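Local atomic coordinates of transcriptional regulator, LacI family (Arthrobacter sp., PDB entry 4RKR), a protein that probably regulates transcription as a LacI-family regulator whose periplasmic-binding-protein-like fold holds a galactose- and glucose-containing sugar in the cleft between its lobes. Residues Ser107-Tyr112 with Arg273-His278. Sequence-based numbering, arbitrary orientation.
With GAL (beta-D-galactopyranose), chain E.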
loop_
_atom_site.group_PDB
_atom_site.type_symbol
_atom_site.label_atom_id
_atom_site.label_comp_id
_atom_site.label_asym_id
_atom_site.label_seq_id
_atom_site.Cartn_x
_atom_site.Cartn_y
_atom_site.Cartn_z
ATOM N N SER A 107 22.846 9.927 -2.304
ATOM C CA SER A 107 21.662 10.563 -1.749
ATOM C C SER A 107 20.732 11.129 -2.806
ATOM O O SER A 107 21.172 11.708 -3.795
ATOM C CB SER A 107 22.078 11.713 -0.849
ATOM O OG SER A 107 20.975 12.127 -0.083
ATOM N N ILE A 108 19.436 10.983 -2.559
ATOM C CA ILE A 108 18.384 11.595 -3.389
ATOM C C ILE A 108 17.538 12.481 -2.494
ATOM O O ILE A 108 16.990 12.016 -1.484
ATOM C CB ILE A 108 17.415 10.542 -3.987
ATOM C CG1 ILE A 108 18.152 9.494 -4.837
ATOM C CG2 ILE A 108 16.285 11.211 -4.764
ATOM C CD1 ILE A 108 18.938 10.040 -6.000
ATOM N N ASN A 109 17.416 13.751 -2.855
ATOM C CA ASN A 109 16.536 14.637 -2.113
ATOM C C ASN A 109 15.624 15.427 -3.040
ATOM O O ASN A 109 15.766 15.392 -4.255
ATOM C CB ASN A 109 17.340 15.553 -1.207
ATOM C CG ASN A 109 18.210 16.494 -1.976
ATOM O OD1 ASN A 109 18.979 16.083 -2.849
ATOM N ND2 ASN A 109 18.103 17.765 -1.658
ATOM N N PHE A 110 14.671 16.126 -2.447
ATOM C CA PHE A 110 13.632 16.774 -3.208
ATOM C C PHE A 110 13.646 18.274 -2.954
ATOM O O PHE A 110 14.022 18.742 -1.874
ATOM C CB PHE A 110 12.296 16.164 -2.830
ATOM C CG PHE A 110 12.267 14.667 -2.952
ATOM C CD1 PHE A 110 12.202 14.065 -4.196
ATOM C CD2 PHE A 110 12.328 13.863 -1.828
ATOM C CE1 PHE A 110 12.184 12.686 -4.318
ATOM C CE2 PHE A 110 12.309 12.479 -1.940
ATOM C CZ PHE A 110 12.231 11.888 -3.186
ATOM N N ASP A 111 13.255 19.029 -3.969
ATOM C CA ASP A 111 13.244 20.476 -3.873
ATOM C C ASP A 111 11.925 20.921 -3.260
ATOM O O ASP A 111 10.951 21.119 -3.974
ATOM C CB ASP A 111 13.415 21.074 -5.269
ATOM C CG ASP A 111 13.606 22.559 -5.238
ATOM O OD1 ASP A 111 13.509 23.160 -4.142
ATOM O OD2 ASP A 111 13.864 23.120 -6.317
ATOM N N TYR A 112 11.886 21.074 -1.939
ATOM C CA TYR A 112 10.620 21.400 -1.251
ATOM C C TYR A 112 10.206 22.871 -1.368
ATOM O O TYR A 112 9.042 23.213 -1.139
ATOM C CB TYR A 112 10.664 20.971 0.221
ATOM C CG TYR A 112 10.513 19.471 0.403
ATOM C CD1 TYR A 112 9.344 18.820 0.012
ATOM C CD2 TYR A 112 11.537 18.704 0.952
ATOM C CE1 TYR A 112 9.203 17.455 0.151
ATOM C CE2 TYR A 112 11.398 17.333 1.099
ATOM C CZ TYR A 112 10.229 16.720 0.695
ATOM O OH TYR A 112 10.061 15.373 0.837
ATOM N N ARG A 273 24.890 12.991 -5.204
ATOM C CA ARG A 273 23.720 13.626 -4.608
ATOM C C ARG A 273 22.848 14.179 -5.719
ATOM O O ARG A 273 23.280 15.028 -6.476
ATOM C CB ARG A 273 24.138 14.759 -3.691
ATOM C CG ARG A 273 24.535 14.308 -2.307
ATOM C CD ARG A 273 25.958 13.783 -2.248
ATOM N NE ARG A 273 26.292 13.447 -0.866
ATOM C CZ ARG A 273 26.413 12.212 -0.366
ATOM N NH1 ARG A 273 26.304 11.111 -1.123
ATOM N NH2 ARG A 273 26.695 12.082 0.915
ATOM N N THR A 274 21.633 13.658 -5.832
ATOM C CA THR A 274 20.712 14.074 -6.867
ATOM C C THR A 274 19.485 14.693 -6.228
ATOM O O THR A 274 18.966 14.198 -5.221
ATOM C CB THR A 274 20.253 12.882 -7.714
ATOM O OG1 THR A 274 21.391 12.242 -8.285
ATOM C CG2 THR A 274 19.323 13.335 -8.841
ATOM N N THR A 275 19.015 15.770 -6.839
ATOM C CA THR A 275 17.813 16.431 -6.393
ATOM C C THR A 275 16.715 16.244 -7.428
ATOM O O THR A 275 16.923 16.464 -8.617
ATOM C CB THR A 275 18.072 17.913 -6.130
ATOM O OG1 THR A 275 19.032 18.025 -5.069
ATOM C CG2 THR A 275 16.777 18.620 -5.731
ATOM N N LEU A 276 15.555 15.801 -6.960
ATOM C CA LEU A 276 14.383 15.654 -7.806
ATOM C C LEU A 276 13.307 16.665 -7.433
ATOM O O LEU A 276 13.336 17.254 -6.341
ATOM C CB LEU A 276 13.831 14.245 -7.677
ATOM C CG LEU A 276 14.827 13.159 -8.073
ATOM C CD1 LEU A 276 14.137 11.813 -8.015
ATOM C CD2 LEU A 276 15.402 13.425 -9.460
ATOM N N LYS A 277 12.352 16.839 -8.344
ATOM C CA LYS A 277 11.313 17.840 -8.197
ATOM C C LYS A 277 9.946 17.220 -8.345
ATOM O O LYS A 277 9.767 16.306 -9.146
ATOM C CB LYS A 277 11.496 18.947 -9.242
ATOM C CG LYS A 277 12.669 19.876 -8.955
ATOM C CD LYS A 277 12.560 21.186 -9.717
ATOM C CE LYS A 277 13.725 22.108 -9.402
ATOM N NZ LYS A 277 13.437 23.499 -9.853
ATOM N N HIS A 278 8.993 17.734 -7.569
ATOM C CA HIS A 278 7.596 17.328 -7.663
ATOM C C HIS A 278 6.979 18.050 -8.845
ATOM O O HIS A 278 7.431 19.130 -9.206
ATOM C CB HIS A 278 6.808 17.737 -6.420
ATOM C CG HIS A 278 7.287 17.110 -5.147
ATOM N ND1 HIS A 278 8.398 17.557 -4.465
ATOM C CD2 HIS A 278 6.771 16.105 -4.403
ATOM C CE1 HIS A 278 8.563 16.835 -3.374
ATOM N NE2 HIS A 278 7.589 15.947 -3.311
HETATM C C1 GAL E . 8.184 10.948 4.095
HETATM C C2 GAL E . 6.655 10.928 4.098
HETATM C C3 GAL E . 6.117 10.309 2.810
HETATM C C4 GAL E . 6.753 10.970 1.599
HETATM C C5 GAL E . 8.268 10.989 1.725
HETATM C C6 GAL E . 8.877 11.747 0.557
HETATM O O2 GAL E . 6.223 10.146 5.217
HETATM O O3 GAL E . 4.698 10.454 2.684
HETATM O O4 GAL E . 6.266 12.304 1.490
HETATM O O5 GAL E . 8.676 11.617 2.940
HETATM O O6 GAL E . 10.270 11.439 0.496
HETATM O O HOH W 1 9.962 19.603 -5.700
#
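Strands 107-110 and 273-276 pair in parallel, joining the chain's last strand to the sheet of the first lobe as both run toward the sugar cleft, where this fold crosses between its lobes. Four backbone hydrogen bonds zip them together, from Thr274 N to Ser107 O (2.9 Å) through to Asp111 N to Leu276 O (3.0 Å). On one face, CG2 of Ile108 meets CD1 of Leu276 at 3.9 Å, and CB of Leu276 packs on Phe110 CD1; helix 246-262 covers this apolar patch. The Phe110 ring, with CG anti to the carbonyl carbon (chi1 -53°), also brings CE2 to 3.3 Å from GAL O6. Were Phe110 an alanine, Leu276 CB and the galactose O6 would probably lose their aromatic neighbour. Further along the two segments, His278 CE1 lies 3.6 Å from Tyr112 CE1, the two rings inclined at 40°, while Phe110 CB approaches the same imidazole carbon. Tyr112 OH is hydrogen-bonded to Asp98, which also binds the galactose. A water links Asp111 O to His278 N and also hydrogen-bonds ND1, lying in the imidazole plane. Asp111, at the N-cap of helix 112-125, turns OD2 to Lys277 NZ in a long salt bridge (3.6 Å). Backbone pairing thus fixes the strands, while the aromatic cluster and bridging water tie Asp111 and Tyr112 to His278, and Phe110 and Tyr112 approach the sugar.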